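Putative hyaluronoglucosaminidase (Clostridium perfringens, PDB 6PWI) probably acts as a family 84 hexosaminidase, this chain being the catalytic part of a longer, probably secreted and cell-wall-attached protein. Local coordinates at residues G408-P413 with L487-S492; D365-Y370 with N483-S488; L403-G408 with N424-A429. One frame throughout, in Å; residues are numbered along the deposited sequence. Where two conformers were deposited one is given.

Interaction 1: residues G408-P413 with L487-S492; sequences GEMLDP and LSLEES
E409 reaches across to E490, and M410 packs beside L487 and L489. The contact joins two loops of a TIM-barrel (beta/alpha)8 hydrolase. One runs between barrel strands 387-391 and 418-423. The other leads from helix 467-475 to helix 496-507. A type I beta turn from G408 to L411 presents E409 and M410 to the second loop. The E409 chain runs extended beyond CG (chi2 -171°) and carries its carboxylate to the backbone of L489 and E490. There OE1 accepts from E490 N at 2.7 Å, with an N-H...O angle of 153°, on the syn lone pair. Water 1 also donates to E409 OE1 and to E490 O, so the oxygen is gripped twice. The two carboxylates are turned 58° apart. E409 OE2 and E490 OE1 stand 4.2 Å apart, and these like charges would disfavour each other. K407 forms a salt bridge to E490 OE2, which probably eases this. Next to E409 along the turn, M410 makes the apolar part. M410 bends at its last torsion, which brings CE near L487. W393 lies against both M410 and L489. L489 CD2 sits 4.4 Å from M410 CG, while M410 CE meets L487 CD1 at 3.9 Å.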
loop_
_atom_site.group_PDB
_atom_site.type_symbol
_atom_site.label_atom_id
_atom_site.label_comp_id
_atom_site.label_asym_id
_atom_site.label_seq_id
_atom_site.Cartn_x
_atom_site.Cartn_y
_atom_site.Cartn_z
ATOM N N GLY A 408 -4.126 9.722 -0.394
ATOM C CA GLY A 408 -2.707 9.907 -0.136
ATOM C C GLY A 408 -2.308 11.381 -0.080
ATOM O O GLY A 408 -1.607 11.872 -0.962
ATOM N N GLU A 409 -2.740 12.062 0.987
ATOM C CA GLU A 409 -2.475 13.472 1.211
ATOM C C GLU A 409 -0.981 13.738 1.386
ATOM O O GLU A 409 -0.525 14.844 1.104
ATOM C CB GLU A 409 -3.170 13.933 2.490
ATOM C CG GLU A 409 -4.569 14.463 2.270
ATOM C CD GLU A 409 -5.157 15.125 3.505
ATOM O OE1 GLU A 409 -6.043 14.504 4.140
ATOM O OE2 GLU A 409 -4.720 16.255 3.840
ATOM N N MET A 410 -0.225 12.741 1.871
ATOM C CA MET A 410 1.172 12.949 2.235
ATOM C C MET A 410 2.105 12.691 1.052
ATOM O O MET A 410 3.321 12.712 1.218
ATOM C CB MET A 410 1.571 12.044 3.405
ATOM C CG MET A 410 0.807 12.375 4.668
ATOM S SD MET A 410 0.873 11.077 5.915
ATOM C CE MET A 410 2.376 11.534 6.783
ATOM N N LEU A 411 1.535 12.464 -0.139
ATOM C CA LEU A 411 2.310 12.052 -1.299
ATOM C C LEU A 411 2.367 13.193 -2.313
ATOM O O LEU A 411 1.405 13.421 -3.039
ATOM C CB LEU A 411 1.660 10.802 -1.909
ATOM C CG LEU A 411 1.440 9.630 -0.951
ATOM C CD1 LEU A 411 0.783 8.461 -1.664
ATOM C CD2 LEU A 411 2.743 9.196 -0.293
ATOM N N ASP A 412 3.513 13.878 -2.386
ATOM C CA ASP A 412 3.683 15.004 -3.295
ATOM C C ASP A 412 4.141 14.538 -4.683
ATOM O O ASP A 412 5.254 14.037 -4.854
ATOM C CB ASP A 412 4.585 16.071 -2.676
ATOM C CG ASP A 412 4.757 17.316 -3.526
ATOM O OD1 ASP A 412 4.288 17.328 -4.702
ATOM O OD2 ASP A 412 5.380 18.261 -3.007
ATOM N N PRO A 413 3.298 14.717 -5.725
ATOM C CA PRO A 413 3.625 14.261 -7.076
ATOM C C PRO A 413 4.785 14.965 -7.779
ATOM O O PRO A 413 5.189 14.534 -8.855
ATOM C CB PRO A 413 2.330 14.449 -7.882
ATOM C CG PRO A 413 1.494 15.419 -7.081
ATOM C CD PRO A 413 1.960 15.319 -5.642
ATOM N N LEU A 487 -0.277 14.736 13.671
ATOM C CA LEU A 487 -0.686 14.496 12.302
ATOM C C LEU A 487 -2.188 14.729 12.204
ATOM O O LEU A 487 -2.947 14.265 13.053
ATOM C CB LEU A 487 -0.316 13.064 11.910
ATOM C CG LEU A 487 -0.637 12.678 10.467
ATOM C CD1 LEU A 487 0.240 13.435 9.478
ATOM C CD2 LEU A 487 -0.503 11.175 10.266
ATOM N N SER A 488 -2.594 15.460 11.161
ATOM C CA SER A 488 -3.981 15.838 10.957
ATOM C C SER A 488 -4.291 15.686 9.476
ATOM O O SER A 488 -3.621 16.308 8.654
ATOM C CB SER A 488 -4.209 17.266 11.412
ATOM O OG SER A 488 -5.523 17.713 11.094
ATOM N N LEU A 489 -5.291 14.856 9.152
ATOM C CA LEU A 489 -5.639 14.574 7.769
ATOM C C LEU A 489 -7.124 14.832 7.570
ATOM O O LEU A 489 -7.910 14.706 8.505
ATOM C CB LEU A 489 -5.292 13.121 7.432
ATOM C CG LEU A 489 -3.814 12.749 7.560
ATOM C CD1 LEU A 489 -3.620 11.249 7.411
ATOM C CD2 LEU A 489 -2.970 13.518 6.556
ATOM N N GLU A 490 -7.506 15.179 6.339
ATOM C CA GLU A 490 -8.898 15.516 6.112
ATOM C C GLU A 490 -9.767 14.265 6.162
ATOM O O GLU A 490 -9.298 13.158 5.931
ATOM C CB GLU A 490 -9.095 16.444 4.910
ATOM C CG GLU A 490 -8.695 15.852 3.581
ATOM C CD GLU A 490 -8.853 16.800 2.403
ATOM O OE1 GLU A 490 -8.356 17.952 2.484
ATOM O OE2 GLU A 490 -9.485 16.387 1.407
ATOM N N GLU A 491 -11.033 14.486 6.520
ATOM C CA GLU A 491 -12.050 13.475 6.763
ATOM C C GLU A 491 -13.395 14.176 6.589
ATOM O O GLU A 491 -13.555 15.314 7.021
ATOM C CB GLU A 491 -11.876 12.933 8.183
ATOM C CG GLU A 491 -12.816 11.808 8.567
ATOM C CD GLU A 491 -12.651 11.384 10.021
ATOM O OE1 GLU A 491 -11.848 10.456 10.276
ATOM O OE2 GLU A 491 -13.316 11.986 10.902
ATOM N N SER A 492 -14.338 13.516 5.911
ATOM C CA SER A 492 -15.668 14.067 5.700
ATOM C C SER A 492 -15.616 15.329 4.838
ATOM O O SER A 492 -16.433 16.224 5.038
ATOM C CB SER A 492 -16.373 14.350 7.020
ATOM O OG SER A 492 -16.460 13.192 7.835
HETATM O O HOH W 1 -7.500 12.249 4.260
#

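Interaction 2: residues D365-Y370 with N483-S488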
loop_
_atom_site.group_PDB
_atom_site.type_symbol
_atom_site.label_atom_id
_atom_site.label_comp_id
_atom_site.label_asym_id
_atom_site.label_seq_id
_atom_site.Cartn_x
_atom_site.Cartn_y
_atom_site.Cartn_z
ATOM N N ASP A 365 11.167 14.528 7.892
ATOM C CA ASP A 365 11.605 15.555 8.827
ATOM C C ASP A 365 11.359 15.109 10.269
ATOM O O ASP A 365 12.121 15.460 11.168
ATOM C CB ASP A 365 10.931 16.891 8.511
ATOM C CG ASP A 365 11.619 17.684 7.411
ATOM O OD1 ASP A 365 12.592 17.160 6.811
ATOM O OD2 ASP A 365 11.195 18.838 7.171
ATOM N N VAL A 366 10.284 14.336 10.464
ATOM C CA VAL A 366 9.827 13.854 11.762
ATOM C C VAL A 366 9.408 12.398 11.577
ATOM O O VAL A 366 9.491 11.884 10.464
ATOM C CB VAL A 366 8.646 14.693 12.298
ATOM C CG1 VAL A 366 9.049 16.121 12.625
ATOM C CG2 VAL A 366 7.444 14.666 11.352
ATOM N N ILE A 367 8.930 11.761 12.656
ATOM C CA ILE A 367 8.529 10.364 12.611
ATOM C C ILE A 367 7.381 10.182 11.621
ATOM O O ILE A 367 7.418 9.265 10.806
ATOM C CB ILE A 367 8.209 9.810 14.016
ATOM C CG1 ILE A 367 9.454 9.848 14.912
ATOM C CG2 ILE A 367 7.621 8.403 13.930
ATOM C CD1 ILE A 367 9.222 9.422 16.352
ATOM N N LEU A 368 6.362 11.047 11.685
ATOM C CA LEU A 368 5.278 10.978 10.713
ATOM C C LEU A 368 5.517 12.009 9.610
ATOM O O LEU A 368 4.670 12.861 9.359
ATOM C CB LEU A 368 3.922 11.207 11.396
ATOM C CG LEU A 368 3.653 10.442 12.695
ATOM C CD1 LEU A 368 2.293 10.819 13.257
ATOM C CD2 LEU A 368 3.730 8.936 12.492
ATOM N N GLY A 369 6.676 11.927 8.949
ATOM C CA GLY A 369 7.047 12.906 7.940
ATOM C C GLY A 369 6.180 12.812 6.684
ATOM O O GLY A 369 5.713 11.735 6.310
ATOM N N TYR A 370 5.969 13.963 6.042
ATOM C CA TYR A 370 5.362 14.000 4.722
ATOM C C TYR A 370 6.459 13.748 3.689
ATOM O O TYR A 370 7.643 13.847 4.011
ATOM C CB TYR A 370 4.694 15.360 4.494
ATOM C CG TYR A 370 3.323 15.562 5.101
ATOM C CD1 TYR A 370 2.249 15.945 4.307
ATOM C CD2 TYR A 370 3.096 15.415 6.466
ATOM C CE1 TYR A 370 0.990 16.163 4.844
ATOM C CE2 TYR A 370 1.840 15.625 7.021
ATOM C CZ TYR A 370 0.784 15.999 6.203
ATOM O OH TYR A 370 -0.458 16.215 6.724
ATOM N N ASN A 483 -3.380 13.107 18.294
ATOM C CA ASN A 483 -2.267 12.194 18.485
ATOM C C ASN A 483 -1.040 13.011 18.881
ATOM O O ASN A 483 -0.977 14.203 18.581
ATOM C CB ASN A 483 -2.013 11.325 17.250
ATOM C CG ASN A 483 -1.727 12.137 16.003
ATOM O OD1 ASN A 483 -0.635 12.676 15.837
ATOM N ND2 ASN A 483 -2.710 12.235 15.123
ATOM N N TRP A 484 -0.065 12.351 19.517
ATOM C CA TRP A 484 1.062 13.026 20.143
ATOM C C TRP A 484 2.031 13.606 19.110
ATOM O O TRP A 484 2.761 14.544 19.420
ATOM C CB TRP A 484 1.743 12.120 21.182
ATOM C CG TRP A 484 1.014 12.077 22.492
ATOM C CD1 TRP A 484 1.045 13.019 23.482
ATOM C CD2 TRP A 484 0.121 11.045 22.956
ATOM N NE1 TRP A 484 0.243 12.645 24.526
ATOM C CE2 TRP A 484 -0.339 11.439 24.232
ATOM C CE3 TRP A 484 -0.331 9.832 22.425
ATOM C CZ2 TRP A 484 -1.222 10.659 24.976
ATOM C CZ3 TRP A 484 -1.207 9.063 23.157
ATOM C CH2 TRP A 484 -1.645 9.472 24.418
ATOM N N HIS A 485 2.016 13.074 17.881
ATOM C CA HIS A 485 2.863 13.600 16.821
ATOM C C HIS A 485 2.238 14.823 16.153
ATOM O O HIS A 485 2.954 15.675 15.645
ATOM C CB HIS A 485 3.252 12.506 15.818
ATOM C CG HIS A 485 3.975 11.362 16.446
ATOM N ND1 HIS A 485 5.230 11.506 17.026
ATOM C CD2 HIS A 485 3.620 10.068 16.612
ATOM C CE1 HIS A 485 5.616 10.345 17.516
ATOM N NE2 HIS A 485 4.646 9.440 17.265
ATOM N N GLY A 486 0.906 14.902 16.133
ATOM C CA GLY A 486 0.234 16.089 15.626
ATOM C C GLY A 486 -0.118 15.977 14.144
ATOM O O GLY A 486 -0.244 16.991 13.453
ATOM N N LEU A 487 -0.277 14.736 13.671
ATOM C CA LEU A 487 -0.686 14.496 12.302
ATOM C C LEU A 487 -2.188 14.729 12.204
ATOM O O LEU A 487 -2.947 14.265 13.053
ATOM C CB LEU A 487 -0.316 13.064 11.910
ATOM C CG LEU A 487 -0.637 12.678 10.467
ATOM C CD1 LEU A 487 0.240 13.435 9.478
ATOM C CD2 LEU A 487 -0.503 11.175 10.266
ATOM N N SER A 488 -2.594 15.460 11.161
ATOM C CA SER A 488 -3.981 15.838 10.957
ATOM C C SER A 488 -4.291 15.686 9.476
ATOM O O SER A 488 -3.621 16.308 8.654
ATOM C CB SER A 488 -4.209 17.266 11.412
ATOM O OG SER A 488 -5.523 17.713 11.094
HETATM O O HOH W 2 -0.856 17.020 9.504
#
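L368 packs against H485 and L487, joining a beta-alpha loop of the TIM barrel to the loop between helices 467-475 and 496-507. Segment 365-370 follows barrel strand 359-362. Segment 483-488 carries an Asx motif made by N483. The L368 CB points toward the second segment. CG stands anti to the carbonyl carbon of L368 (chi1 -46°), which lays it against H485, 3.8 Å from H485 CB and a similar distance from H485 CG. CD1 lies against H485 CB and CG, oblique to the imidazole. The same methyl also meets L487 CB at 3.7 Å. L487 CD2 lies a little further off. The side chains of L368 and H485 cross at about a right angle. I367 adds its CD1 to H485 CE1. The hydrophobic side chain of L368 also rests on N392.

The shape of the second loop is held by N483. Its OD1 takes two backbone N-H groups, from G486 and from L487. The L487 bond lies in the carbonyl plane on a lone pair, and the G486 donor is tilted 32° from that plane. The amide ND2 returns a bond to L487 O, and also donates to P480 O. This holds the amide in place and sets the backbone that carries L487 toward L368. Further along, the Y370 ring meets L487 CD1 obliquely through CE2, at 3.7 Å. Water 2 links the two segments, 2.9 Å from Y370 OH and accepting from S488 N at 2.9 Å.

Interaction 3: residues L403-G408 with N424-A429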
loop_
_atom_site.group_PDB
_atom_site.type_symbol
_atom_site.label_atom_id
_atom_site.label_comp_id
_atom_site.label_asym_id
_atom_site.label_seq_id
_atom_site.Cartn_x
_atom_site.Cartn_y
_atom_site.Cartn_z
ATOM N N LEU A 403 -9.559 4.025 12.104
ATOM C CA LEU A 403 -9.170 3.451 10.831
ATOM C C LEU A 403 -8.740 4.615 9.948
ATOM O O LEU A 403 -9.387 5.658 9.957
ATOM C CB LEU A 403 -10.364 2.731 10.201
ATOM C CG LEU A 403 -10.796 1.424 10.859
ATOM C CD1 LEU A 403 -11.833 0.721 9.997
ATOM C CD2 LEU A 403 -9.607 0.508 11.113
ATOM N N LEU A 404 -7.635 4.449 9.216
ATOM C CA LEU A 404 -7.163 5.514 8.343
ATOM C C LEU A 404 -7.242 5.051 6.891
ATOM O O LEU A 404 -6.386 4.298 6.429
ATOM C CB LEU A 404 -5.738 5.914 8.747
ATOM C CG LEU A 404 -5.568 6.320 10.212
ATOM C CD1 LEU A 404 -4.102 6.576 10.545
ATOM C CD2 LEU A 404 -6.424 7.540 10.531
ATOM N N MET A 405 -8.293 5.490 6.191
ATOM C CA MET A 405 -8.546 5.023 4.837
ATOM C C MET A 405 -8.795 6.207 3.900
ATOM O O MET A 405 -9.549 6.088 2.933
ATOM C CB MET A 405 -9.755 4.081 4.802
ATOM C CG MET A 405 -9.592 2.803 5.612
ATOM S SD MET A 405 -11.158 1.890 5.723
ATOM C CE MET A 405 -10.900 0.627 4.483
ATOM N N GLY A 406 -8.150 7.345 4.185
ATOM C CA GLY A 406 -8.272 8.511 3.332
ATOM C C GLY A 406 -7.322 8.447 2.139
ATOM O O GLY A 406 -6.557 7.500 2.001
ATOM N N LYS A 407 -7.366 9.479 1.294
ATOM C CA LYS A 407 -6.502 9.586 0.130
ATOM C C LYS A 407 -5.054 9.827 0.566
ATOM O O LYS A 407 -4.788 10.129 1.728
ATOM C CB LYS A 407 -6.987 10.752 -0.733
ATOM C CG LYS A 407 -6.898 12.116 -0.057
ATOM C CD LYS A 407 -7.764 13.162 -0.706
ATOM C CE LYS A 407 -7.396 14.563 -0.274
ATOM N NZ LYS A 407 -8.060 15.574 -1.127
ATOM N N GLY A 408 -4.126 9.722 -0.394
ATOM C CA GLY A 408 -2.707 9.907 -0.136
ATOM C C GLY A 408 -2.308 11.381 -0.080
ATOM O O GLY A 408 -1.607 11.872 -0.962
ATOM N N ASN A 424 3.928 1.970 6.041
ATOM C CA ASN A 424 3.807 1.247 7.298
ATOM C C ASN A 424 2.331 1.272 7.696
ATOM O O ASN A 424 1.841 2.290 8.177
ATOM C CB ASN A 424 4.737 1.863 8.348
ATOM C CG ASN A 424 4.688 1.180 9.697
ATOM O OD1 ASN A 424 4.422 -0.014 9.773
ATOM N ND2 ASN A 424 4.957 1.920 10.763
ATOM N N PRO A 425 1.545 0.202 7.437
ATOM C CA PRO A 425 0.087 0.266 7.561
ATOM C C PRO A 425 -0.433 -0.055 8.960
ATOM O O PRO A 425 0.353 -0.146 9.904
ATOM C CB PRO A 425 -0.394 -0.772 6.535
ATOM C CG PRO A 425 0.876 -1.304 5.881
ATOM C CD PRO A 425 1.977 -1.092 6.900
ATOM N N MET A 426 -1.763 -0.214 9.060
ATOM C CA MET A 426 -2.473 -0.438 10.313
ATOM C C MET A 426 -2.374 -1.906 10.710
ATOM O O MET A 426 -2.068 -2.757 9.884
ATOM C CB MET A 426 -3.960 -0.113 10.150
ATOM C CG MET A 426 -4.246 1.301 9.716
ATOM S SD MET A 426 -6.020 1.502 9.414
ATOM C CE MET A 426 -6.081 1.172 7.651
ATOM N N GLN A 427 -2.696 -2.207 11.970
ATOM C CA GLN A 427 -2.813 -3.598 12.377
ATOM C C GLN A 427 -4.021 -4.238 11.691
ATOM O O GLN A 427 -4.156 -5.460 11.679
ATOM C CB GLN A 427 -2.855 -3.716 13.900
ATOM C CG GLN A 427 -4.163 -3.245 14.510
ATOM C CD GLN A 427 -4.245 -3.551 15.984
ATOM O OE1 GLN A 427 -3.234 -3.713 16.672
ATOM N NE2 GLN A 427 -5.469 -3.628 16.483
ATOM N N GLU A 428 -4.890 -3.400 11.111
ATOM C CA GLU A 428 -6.030 -3.866 10.334
ATOM C C GLU A 428 -5.590 -4.032 8.882
ATOM O O GLU A 428 -5.508 -3.054 8.130
ATOM C CB GLU A 428 -7.215 -2.903 10.452
ATOM C CG GLU A 428 -7.869 -2.908 11.818
ATOM C CD GLU A 428 -7.118 -2.135 12.890
ATOM O OE1 GLU A 428 -6.228 -1.339 12.532
ATOM O OE2 GLU A 428 -7.419 -2.337 14.085
ATOM N N ALA A 429 -5.319 -5.285 8.502
ATOM C CA ALA A 429 -4.633 -5.575 7.254
ATOM C C ALA A 429 -5.496 -5.212 6.045
ATOM O O ALA A 429 -5.039 -4.492 5.160
ATOM C CB ALA A 429 -4.173 -7.009 7.231
#
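M426 carries the closest part of this contact, reaching the backbone of L403 and L404. CB of M426 points toward segment 403-408, and the chain then bends at its last torsion (chi3 -94°). SD is 4.0 Å from L403 CA. It also accepts a weak hydrogen bond from L404 N, 3.4 Å long and nearly straight at 178°. CE reaches on to the carbonyl of the same residue, 3.4 Å from L404 O. So the thioether spans the backbone N and O of one residue.

A second close contact joins L403 to E428. L403 CD2 lies against CG and CD of E428, 3.9 Å from CG, with OE1 scarcely further off. The two side chains cross at about a right angle. The charged end of E428 also has polar partners: OE1 accepts from N396, and OE2 has a weak bond from Q427 NE2. L403 and E428 both lean on W549 of helix 540-572.

The looser part lies on the far reaches of the M426 thioether. M405 touches M426 only through CG and CE, at 4.4 Å. L404 CB is at the margin, 4.5 Å from M426 SD. The five touching residues are all buried, so the contrast is one of close against loose packing.

The contact joins the loop leaving the end of the eighth strand, 418-423, to the long connection that precedes that strand. Both belong to a (beta/alpha)8 barrel, the fold of family 84 catalytic domains.

How the interactions relate
Interactions 1 and 2 share L487 and S488 and touch directly. M410 CE of the first lies 3.4 Å from G369 O of the second, and L489 CD2 lies 3.7 Å from Y370 OH. Their centres are about 12 Å apart. The chain runs from interaction 3 through G408 straight into interaction 1, again with centres about 12 Å apart. Between these two, K407 NZ is 3.0 Å from E490 OE2. Interactions 2 and 3 do not touch, their nearest atoms being about 6 Å apart. All three lie away from D299, the predicted proton donor. Bound 1,2-ethanediol, probably from the crystallisation liquor, comes within about 4 Å of the side chains of I367 and E428.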